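Local coordinates for protein cytosine deaminase (Klebsiella pneumoniae, PDB 4R85) that hydrolytically deaminates cytosine and probably 5-methylcytosine, with which it was crystallised, as an iron-containing deaminase of the amidohydrolase superfamily, at residues Arg343-Asp346 with Phe347-Asp350; Asn321-Arg324 with Ile325-Ala328; Ala294-Arg298 with Ala299-Val303; Tyr381-Arg385 with Arg386-Val390. All coordinates share one frame; numbering follows the deposited sequence.

Contact 1 of 4, residues Arg343-Asp346 with Phe347-Asp350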
loop_
_atom_site.group_PDB
_atom_site.type_symbol
_atom_site.label_atom_id
_atom_site.label_comp_id
_atom_site.label_asym_id
_atom_site.label_seq_id
_atom_site.Cartn_x
_atom_site.Cartn_y
_atom_site.Cartn_z
ATOM N N ARG A 343 1.425 16.975 6.542
ATOM C CA ARG A 343 2.661 17.350 5.839
ATOM C C ARG A 343 3.346 16.157 5.158
ATOM O O ARG A 343 4.535 16.231 4.830
ATOM C CB ARG A 343 3.655 18.046 6.797
ATOM C CG ARG A 343 3.931 17.328 8.133
ATOM C CD ARG A 343 4.757 16.042 8.000
ATOM N NE ARG A 343 6.094 16.295 7.466
ATOM C CZ ARG A 343 7.221 15.997 8.104
ATOM N NH1 ARG A 343 8.396 16.286 7.551
ATOM N NH2 ARG A 343 7.175 15.404 9.292
ATOM N N CYS A 344 2.618 15.062 4.959
ATOM C CA CYS A 344 3.253 13.827 4.466
ATOM C C CYS A 344 3.833 13.948 3.060
ATOM O O CYS A 344 4.702 13.154 2.667
ATOM C CB CYS A 344 2.287 12.640 4.530
ATOM S SG CYS A 344 0.848 12.790 3.438
ATOM N N LEU A 345 3.384 14.932 2.290
ATOM C CA LEU A 345 3.942 15.072 0.939
ATOM C C LEU A 345 5.420 15.497 0.942
ATOM O O LEU A 345 6.121 15.332 -0.072
ATOM C CB LEU A 345 3.091 16.005 0.063
ATOM C CG LEU A 345 1.753 15.422 -0.416
ATOM C CD1 LEU A 345 0.977 16.432 -1.270
ATOM C CD2 LEU A 345 1.963 14.101 -1.175
ATOM N N ASP A 346 5.892 16.019 2.077
ATOM C CA ASP A 346 7.321 16.299 2.272
ATOM C C ASP A 346 8.210 15.125 1.840
ATOM O O ASP A 346 9.288 15.320 1.273
ATOM C CB ASP A 346 7.642 16.561 3.746
ATOM C CG ASP A 346 7.141 17.907 4.253
ATOM O OD1 ASP A 346 6.694 18.762 3.452
ATOM O OD2 ASP A 346 7.225 18.105 5.485
ATOM N N PHE A 347 7.770 13.910 2.143
ATOM C CA PHE A 347 8.615 12.724 1.978
ATOM C C PHE A 347 8.790 12.267 0.537
ATOM O O PHE A 347 9.624 11.399 0.258
ATOM C CB PHE A 347 8.104 11.578 2.860
ATOM C CG PHE A 347 8.082 11.930 4.321
ATOM C CD1 PHE A 347 9.271 12.093 5.020
ATOM C CD2 PHE A 347 6.884 12.139 4.984
ATOM C CE1 PHE A 347 9.268 12.443 6.363
ATOM C CE2 PHE A 347 6.871 12.489 6.323
ATOM C CZ PHE A 347 8.062 12.640 7.016
ATOM N N VAL A 348 8.011 12.850 -0.373
ATOM C CA VAL A 348 8.116 12.500 -1.789
ATOM C C VAL A 348 8.270 13.728 -2.681
ATOM O O VAL A 348 8.209 13.622 -3.905
ATOM C CB VAL A 348 6.925 11.671 -2.255
ATOM C CG1 VAL A 348 6.882 10.345 -1.478
ATOM C CG2 VAL A 348 5.640 12.456 -2.078
ATOM N N THR A 349 8.459 14.890 -2.062
ATOM C CA THR A 349 8.763 16.112 -2.796
ATOM C C THR A 349 9.978 16.837 -2.196
ATOM O O THR A 349 11.124 16.556 -2.562
ATOM C CB THR A 349 7.526 17.087 -2.896
ATOM O OG1 THR A 349 7.067 17.445 -1.585
ATOM C CG2 THR A 349 6.385 16.449 -3.701
ATOM N N ASP A 350 9.720 17.770 -1.282
ATOM C CA ASP A 350 10.767 18.602 -0.678
ATOM C C ASP A 350 11.971 17.843 -0.133
ATOM O O ASP A 350 13.112 18.220 -0.405
ATOM C CB ASP A 350 10.196 19.469 0.458
ATOM C CG ASP A 350 9.101 20.414 -0.007
ATOM O OD1 ASP A 350 8.927 20.596 -1.233
ATOM O OD2 ASP A 350 8.419 20.990 0.869
HETATM O O HOH W 1 9.229 20.994 3.294
#
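R343 and F347 meet where a short 3-10 segment links helices 338-342 and 350-355. From CB, the R343 chain takes up CG between the backbone N and the carbonyl carbon (chi1 50°) and bends again at chi2 and chi3, folding the guanidinium back against F347. Its CZ lies 3.6 Å from F347 CZ, which sits over one guanidinium face, offset toward the rim; the two planes are 41° apart, too inclined for a parallel stack. Side-on, NE and NH1 both reach D346 OD2, at 2.9 Å for NE, while NH2 forms a salt bridge with D297. The other oxygen, D346 OD1, pairs with R9 and comes 3.8 Å from D350 OD2; a water bridges the two carboxylates, donating to D350 OD2 at 2.6 Å and only weakly to D346 OD1. Deeper in, L345 O takes two hydrogen bonds from opposite faces of its plane, from T349 OG1 at 2.8 Å and from V348 N at 3.1 Å. T349 stands at the N-cap position of helix 350-355, but its side chain makes no capping bond. R9 is bonded to D346 and only weakly paired with D350, so the repulsion between the two carboxylates is probably eased.

Contact 2 of 4, residues Asn321-Arg324 with Ile325-Ala328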
loop_
_atom_site.group_PDB
_atom_site.type_symbol
_atom_site.label_atom_id
_atom_site.label_comp_id
_atom_site.label_asym_id
_atom_site.label_seq_id
_atom_site.Cartn_x
_atom_site.Cartn_y
_atom_site.Cartn_z
ATOM N N ASN A 321 4.177 4.929 -9.480
ATOM C CA ASN A 321 3.386 5.842 -8.631
ATOM C C ASN A 321 3.946 5.997 -7.214
ATOM O O ASN A 321 3.752 5.126 -6.365
ATOM C CB ASN A 321 1.926 5.381 -8.570
ATOM C CG ASN A 321 1.032 6.340 -7.788
ATOM O OD1 ASN A 321 1.396 7.489 -7.534
ATOM N ND2 ASN A 321 -0.153 5.871 -7.419
ATOM N N ILE A 322 4.631 7.110 -6.963
ATOM C CA ILE A 322 5.259 7.344 -5.658
ATOM C C ILE A 322 4.238 7.511 -4.517
ATOM O O ILE A 322 4.565 7.303 -3.339
ATOM C CB ILE A 322 6.228 8.562 -5.702
ATOM C CG1 ILE A 322 7.206 8.529 -4.518
ATOM C CG2 ILE A 322 5.451 9.869 -5.723
ATOM C CD1 ILE A 322 8.559 7.936 -4.849
ATOM N N LEU A 323 3.000 7.863 -4.851
ATOM C CA LEU A 323 1.968 7.995 -3.813
ATOM C C LEU A 323 1.636 6.641 -3.184
ATOM O O LEU A 323 1.212 6.568 -2.028
ATOM C CB LEU A 323 0.703 8.648 -4.365
ATOM C CG LEU A 323 0.833 10.143 -4.675
ATOM C CD1 LEU A 323 -0.510 10.732 -5.087
ATOM C CD2 LEU A 323 1.417 10.888 -3.477
ATOM N N ARG A 324 1.824 5.567 -3.946
ATOM C CA ARG A 324 1.589 4.238 -3.411
ATOM C C ARG A 324 2.665 3.937 -2.366
ATOM O O ARG A 324 2.381 3.357 -1.319
ATOM C CB ARG A 324 1.609 3.184 -4.535
ATOM C CG ARG A 324 1.069 1.818 -4.121
ATOM C CD ARG A 324 1.154 0.786 -5.271
ATOM N NE ARG A 324 2.533 0.639 -5.728
ATOM C CZ ARG A 324 3.360 -0.323 -5.336
ATOM N NH1 ARG A 324 2.948 -1.265 -4.493
ATOM N NH2 ARG A 324 4.606 -0.347 -5.791
ATOM N N ILE A 325 3.901 4.340 -2.667
ATOM C CA ILE A 325 5.037 4.165 -1.759
ATOM C C ILE A 325 4.866 4.982 -0.484
ATOM O O ILE A 325 5.128 4.504 0.631
ATOM C CB ILE A 325 6.349 4.624 -2.427
ATOM C CG1 ILE A 325 6.592 3.867 -3.729
ATOM C CG2 ILE A 325 7.535 4.498 -1.475
ATOM C CD1 ILE A 325 6.187 2.419 -3.736
ATOM N N LEU A 326 4.439 6.229 -0.659
ATOM C CA LEU A 326 4.156 7.093 0.470
ATOM C C LEU A 326 3.143 6.434 1.389
ATOM O O LEU A 326 3.348 6.376 2.588
ATOM C CB LEU A 326 3.645 8.459 -0.009
ATOM C CG LEU A 326 3.228 9.452 1.083
ATOM C CD1 LEU A 326 4.400 9.743 2.009
ATOM C CD2 LEU A 326 2.697 10.748 0.455
ATOM N N ASP A 327 2.050 5.931 0.821
ATOM C CA ASP A 327 1.027 5.251 1.609
ATOM C C ASP A 327 1.648 4.113 2.441
ATOM O O ASP A 327 1.458 4.029 3.669
ATOM C CB ASP A 327 -0.043 4.699 0.666
ATOM C CG ASP A 327 -1.253 4.149 1.394
ATOM O OD1 ASP A 327 -1.699 3.033 1.037
ATOM O OD2 ASP A 327 -1.781 4.839 2.293
ATOM N N ALA A 328 2.415 3.263 1.765
ATOM C CA ALA A 328 3.075 2.129 2.404
ATOM C C ALA A 328 3.978 2.584 3.542
ATOM O O ALA A 328 3.954 2.022 4.634
ATOM C CB ALA A 328 3.893 1.356 1.372
HETATM O O HOH W 2 -0.503 1.920 -1.095
#
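L323 and L326 lie side by side and point the same way, their CD2 atoms 4.1 Å apart, forming an apolar ridge along one side of helix 322-332. The ridge faces inward, where L345 packs against both leucines, F52 of strand 47-57 touches L323 and F305 of strand 303-305 touches L326. R324 and I325 are turned against each other quite differently. The arginine chain leaves with CG opposite the backbone N (chi1 -167°), runs straight on through chi2 and bends at chi3, which brings the guanidinium round above the isoleucine; I325 CD1 rests over one of its faces, 3.8 Å from R324 NH2. The nitrogens then look outward: NH2 bonds to the hydroxyl of Y315, and NH1 forms a salt bridge with D327 of the second subunit. D327 returns the same bond to R324 of that subunit, so the pair is reciprocal across the dimer interface. A water also lies between R324 O and D327 OD1, 2.7 Å from the latter. Along the backbone, regular bonds run from L326 N to I322 O at 2.9 Å, from D327 N to L323 O at 3.0 Å and from A328 N to R324 O at 3.1 Å. At the start of the helix N321 OD1 receives L323 N at 3.1 Å, the nitrogen standing well above the amide carbonyl plane. This is the Asn N-cap of an amphipathic helix, which here packs one side against strands of the amidohydrolase barrel and gives its charged side to the dimer.

Contact 3 of 4, residues Ala294-Arg298 with Ala299-Val303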
loop_
_atom_site.group_PDB
_atom_site.type_symbol
_atom_site.label_atom_id
_atom_site.label_comp_id
_atom_site.label_asym_id
_atom_site.label_seq_id
_atom_site.Cartn_x
_atom_site.Cartn_y
_atom_site.Cartn_z
ATOM N N ALA A 294 10.292 7.736 11.130
ATOM C CA ALA A 294 9.610 8.736 11.950
ATOM C C ALA A 294 10.583 9.379 12.941
ATOM O O ALA A 294 10.560 10.589 13.176
ATOM C CB ALA A 294 8.430 8.116 12.680
ATOM N N GLU A 295 11.453 8.550 13.502
ATOM C CA GLU A 295 12.413 8.981 14.504
ATOM C C GLU A 295 13.511 9.888 13.900
ATOM O O GLU A 295 13.897 10.904 14.500
ATOM C CB GLU A 295 13.005 7.749 15.204
ATOM C CG GLU A 295 11.998 6.959 16.081
ATOM C CD GLU A 295 10.943 6.151 15.291
ATOM O OE1 GLU A 295 11.143 5.863 14.086
ATOM O OE2 GLU A 295 9.903 5.784 15.897
ATOM N N LEU A 296 14.009 9.529 12.718
ATOM C CA LEU A 296 14.922 10.418 11.992
ATOM C C LEU A 296 14.282 11.798 11.750
ATOM O O LEU A 296 14.891 12.836 12.015
ATOM C CB LEU A 296 15.307 9.803 10.649
ATOM C CG LEU A 296 16.158 8.539 10.771
ATOM C CD1 LEU A 296 16.113 7.714 9.482
ATOM C CD2 LEU A 296 17.583 8.931 11.117
ATOM N N ASP A 297 13.055 11.792 11.241
ATOM C CA ASP A 297 12.369 13.035 10.899
ATOM C C ASP A 297 12.127 13.909 12.139
ATOM O O ASP A 297 12.324 15.123 12.097
ATOM C CB ASP A 297 11.046 12.728 10.183
ATOM C CG ASP A 297 10.236 13.979 9.883
ATOM O OD1 ASP A 297 9.266 14.259 10.627
ATOM O OD2 ASP A 297 10.569 14.687 8.907
ATOM N N ARG A 298 11.705 13.288 13.236
ATOM C CA ARG A 298 11.520 14.004 14.493
ATOM C C ARG A 298 12.814 14.605 15.014
ATOM O O ARG A 298 12.798 15.642 15.676
ATOM C CB ARG A 298 10.867 13.108 15.552
ATOM C CG ARG A 298 9.441 12.735 15.199
ATOM C CD ARG A 298 8.697 12.044 16.337
ATOM N NE ARG A 298 7.487 11.402 15.830
ATOM C CZ ARG A 298 7.324 10.085 15.718
ATOM N NH1 ARG A 298 8.288 9.259 16.109
ATOM N NH2 ARG A 298 6.187 9.595 15.232
ATOM N N ALA A 299 13.929 13.957 14.698
ATOM C CA ALA A 299 15.249 14.429 15.104
ATOM C C ALA A 299 15.748 15.570 14.212
ATOM O O ALA A 299 16.821 16.118 14.447
ATOM C CB ALA A 299 16.254 13.270 15.093
ATOM N N GLY A 300 14.975 15.920 13.190
ATOM C CA GLY A 300 15.361 16.993 12.285
ATOM C C GLY A 300 16.285 16.525 11.166
ATOM O O GLY A 300 16.972 17.320 10.536
ATOM N N ILE A 301 16.301 15.223 10.921
ATOM C CA ILE A 301 17.181 14.635 9.912
ATOM C C ILE A 301 16.342 14.432 8.656
ATOM O O ILE A 301 15.202 13.984 8.738
ATOM C CB ILE A 301 17.767 13.317 10.439
ATOM C CG1 ILE A 301 18.750 13.608 11.584
ATOM C CG2 ILE A 301 18.437 12.490 9.322
ATOM C CD1 ILE A 301 19.133 12.378 12.387
ATOM N N ASN A 302 16.880 14.806 7.501
ATOM C CA ASN A 302 16.127 14.693 6.257
ATOM C C ASN A 302 15.979 13.243 5.808
ATOM O O ASN A 302 16.974 12.559 5.590
ATOM C CB ASN A 302 16.804 15.477 5.145
ATOM C CG ASN A 302 15.920 15.619 3.925
ATOM O OD1 ASN A 302 14.770 16.038 4.033
ATOM N ND2 ASN A 302 16.441 15.251 2.764
ATOM N N VAL A 303 14.737 12.791 5.651
ATOM C CA VAL A 303 14.471 11.421 5.189
ATOM C C VAL A 303 13.364 11.466 4.128
ATOM O O VAL A 303 12.515 12.359 4.142
ATOM C CB VAL A 303 14.102 10.483 6.383
ATOM C CG1 VAL A 303 12.852 10.985 7.104
ATOM C CG2 VAL A 303 13.928 9.023 5.939
HETATM O O HOH W 3 12.808 14.484 7.461
#
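L296 and I301 close a Schellman motif, the C-terminal turn that ends helix 293-298 and leads into strand 303-305, the last parallel strand of the amidohydrolase barrel. The backbone bonds define it. I301 N reaches back to L296 O at 3.0 Å, and G300 N donates to D297 O at 3.0 Å from well above the carbonyl plane. A299 N still bonds in helical fashion to E295 O, with a weaker second link to L296 O. G300 makes the turn with a positive phi of 85°, where a side chain would press against the carbonyl oxygen of the residue before. Apolar contact comes next. L296 CD2 lies 4.0 Å from I301 CD1 with the two side chains crossing, and D297 CB touches V303 CG1 at 4.0 Å. Both L296 and I301 also pack on L260 of helix 250-263 and F267 of strand 266-269, so the turn packs against the preceding helix and strand of the barrel. Of the charged groups, E295 and R298 form a long ion pair, whereas D297 OD1 forms a salt bridge with R343. The other carboxylate oxygen also binds a water. This water donates to D297 OD2 at 2.7 Å and to I301 O at 2.8 Å, and it accepts from V303 N at 3.1 Å, thereby linking the last helical turn to the first residue of the strand.

Contact 4 of 4, residues Tyr381-Arg385 with Arg386-Val390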
loop_
_atom_site.group_PDB
_atom_site.type_symbol
_atom_site.label_atom_id
_atom_site.label_comp_id
_atom_site.label_asym_id
_atom_site.label_seq_id
_atom_site.Cartn_x
_atom_site.Cartn_y
_atom_site.Cartn_z
ATOM N N TYR A 381 -3.272 15.296 3.131
ATOM C CA TYR A 381 -4.087 14.202 3.652
ATOM C C TYR A 381 -4.962 13.570 2.576
ATOM O O TYR A 381 -4.989 12.349 2.417
ATOM C CB TYR A 381 -4.969 14.716 4.789
ATOM C CG TYR A 381 -6.013 13.727 5.251
ATOM C CD1 TYR A 381 -5.672 12.670 6.083
ATOM C CD2 TYR A 381 -7.341 13.853 4.859
ATOM C CE1 TYR A 381 -6.620 11.768 6.516
ATOM C CE2 TYR A 381 -8.300 12.953 5.286
ATOM C CZ TYR A 381 -7.931 11.913 6.118
ATOM O OH TYR A 381 -8.878 11.016 6.553
ATOM N N GLU A 382 -5.687 14.405 1.839
ATOM C CA GLU A 382 -6.544 13.899 0.775
ATOM C C GLU A 382 -5.732 13.286 -0.363
ATOM O O GLU A 382 -6.153 12.301 -0.967
ATOM C CB GLU A 382 -7.475 15.004 0.268
ATOM C CG GLU A 382 -8.552 15.350 1.279
ATOM C CD GLU A 382 -9.505 14.181 1.513
ATOM O OE1 GLU A 382 -9.927 13.555 0.519
ATOM O OE2 GLU A 382 -9.825 13.881 2.680
ATOM N N ALA A 383 -4.565 13.859 -0.643
ATOM C CA ALA A 383 -3.704 13.328 -1.696
ATOM C C ALA A 383 -3.352 11.864 -1.434
ATOM O O ALA A 383 -3.499 11.020 -2.323
ATOM C CB ALA A 383 -2.439 14.179 -1.849
ATOM N N VAL A 384 -2.923 11.550 -0.213
ATOM C CA VAL A 384 -2.536 10.172 0.102
ATOM C C VAL A 384 -3.751 9.262 0.325
ATOM O O VAL A 384 -3.741 8.082 -0.057
ATOM C CB VAL A 384 -1.508 10.076 1.279
ATOM C CG1 VAL A 384 -2.156 10.332 2.627
ATOM C CG2 VAL A 384 -0.823 8.689 1.275
ATOM N N ARG A 385 -4.811 9.811 0.909
ATOM C CA ARG A 385 -5.994 9.007 1.183
ATOM C C ARG A 385 -6.659 8.559 -0.106
ATOM O O ARG A 385 -7.098 7.412 -0.210
ATOM C CB ARG A 385 -7.025 9.761 2.019
ATOM C CG ARG A 385 -8.169 8.855 2.458
ATOM C CD ARG A 385 -9.266 9.611 3.196
ATOM N NE ARG A 385 -9.985 10.533 2.321
ATOM C CZ ARG A 385 -10.967 10.184 1.487
ATOM N NH1 ARG A 385 -11.560 11.107 0.733
ATOM N NH2 ARG A 385 -11.359 8.918 1.398
ATOM N N ARG A 386 -6.744 9.478 -1.066
ATOM C CA ARG A 386 -7.413 9.202 -2.334
ATOM C C ARG A 386 -6.475 8.683 -3.422
ATOM O O ARG A 386 -6.940 8.317 -4.497
ATOM C CB ARG A 386 -8.127 10.452 -2.844
ATOM C CG ARG A 386 -9.124 11.021 -1.849
ATOM C CD ARG A 386 -10.341 11.593 -2.546
ATOM N NE ARG A 386 -10.206 13.008 -2.860
ATOM C CZ ARG A 386 -10.112 13.499 -4.094
ATOM N NH1 ARG A 386 -10.004 14.811 -4.278
ATOM N NH2 ARG A 386 -10.130 12.686 -5.143
ATOM N N GLN A 387 -5.171 8.664 -3.142
ATOM C CA GLN A 387 -4.156 8.386 -4.156
ATOM C C GLN A 387 -4.394 9.295 -5.358
ATOM O O GLN A 387 -4.584 8.824 -6.483
ATOM C CB GLN A 387 -4.185 6.908 -4.558
ATOM C CG GLN A 387 -3.783 5.964 -3.428
ATOM C CD GLN A 387 -2.294 6.013 -3.147
ATOM O OE1 GLN A 387 -1.494 5.477 -3.912
ATOM N NE2 GLN A 387 -1.911 6.680 -2.061
ATOM N N ALA A 388 -4.403 10.602 -5.094
ATOM C CA ALA A 388 -4.840 11.599 -6.072
ATOM C C ALA A 388 -4.098 11.505 -7.399
ATOM O O ALA A 388 -2.876 11.387 -7.436
ATOM C CB ALA A 388 -4.718 13.013 -5.493
ATOM N N ARG A 389 -4.861 11.556 -8.483
ATOM C CA ARG A 389 -4.310 11.516 -9.824
ATOM C C ARG A 389 -3.608 12.823 -10.161
ATOM O O ARG A 389 -4.015 13.897 -9.711
ATOM C CB ARG A 389 -5.432 11.237 -10.826
ATOM C CG ARG A 389 -6.097 9.885 -10.611
ATOM C CD ARG A 389 -7.548 9.867 -11.078
ATOM N NE ARG A 389 -7.704 9.345 -12.435
ATOM C CZ ARG A 389 -7.854 10.103 -13.516
ATOM N NH1 ARG A 389 -7.861 11.425 -13.404
ATOM N NH2 ARG A 389 -7.993 9.540 -14.710
ATOM N N VAL A 390 -2.546 12.728 -10.949
ATOM C CA VAL A 390 -1.875 13.913 -11.456
ATOM C C VAL A 390 -2.627 14.366 -12.691
ATOM O O VAL A 390 -2.652 13.662 -13.709
ATOM C CB VAL A 390 -0.418 13.620 -11.828
ATOM C CG1 VAL A 390 0.195 14.812 -12.563
ATOM C CG2 VAL A 390 0.387 13.255 -10.575
#
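The C-terminal end of helix 380-386 carries a salt-bridge network of E382, R385 and R386 on one side and, on another, a glutamine that bonds back to the helix. R385 NH1 meets E382 OE1 at 3.0 Å on the syn lone pair, while R385 NE makes a weak bond to E382 OE2 at 3.4 Å. R386 NE approaches the same OE1, also weakly, with the oxygen at the edge of its guanidinium. Above one face of the R385 guanidinium sits R386 CG, so the aliphatic part of R386 lies against it, with R385 NH1 and R386 NE 4.3 Å apart. Q387 leaves the helix with positive phi; with CG anti to the carbonyl carbon (chi1 -66°) and a bend at chi2 (-73°), its amide folds back, and NE2 donates to V384 O at 3.1 Å, almost straight at 171° and on a lone pair of the carbonyl. The same NE2 also reaches L323 O of helix 322-332. A388 N bonds to A383 O at 2.9 Å, continuing the backbone turn past the helix end. R385 NH2 goes on to G318 O of the second subunit. One carboxylate shared by two arginines probably offsets their mutual repulsion, and one amide nitrogen joins the carbonyls of two helices.

How the contacts relate
From the N terminus the order is contact 3, contact 2, contact 1 and contact 4, strictly in series, with no nesting or crossing; each closes only a local turn. Contact 3 ends a barrel helix and enters strand 303-305, contact 2 opens helix 322-332, contact 1 joins two later helices, and contact 4 leaves helix 380-386 for strand 390-395. Contact 1 is the hub: it touches all three others, through a salt bridge to contact 3 and apolar packing on contacts 2 and 4. Contacts 2 and 4 also meet directly and both reach the second subunit. Contact 3 stays apart from both, its nearest atoms about 9 Å from contact 2 and about 14 Å from contact 4.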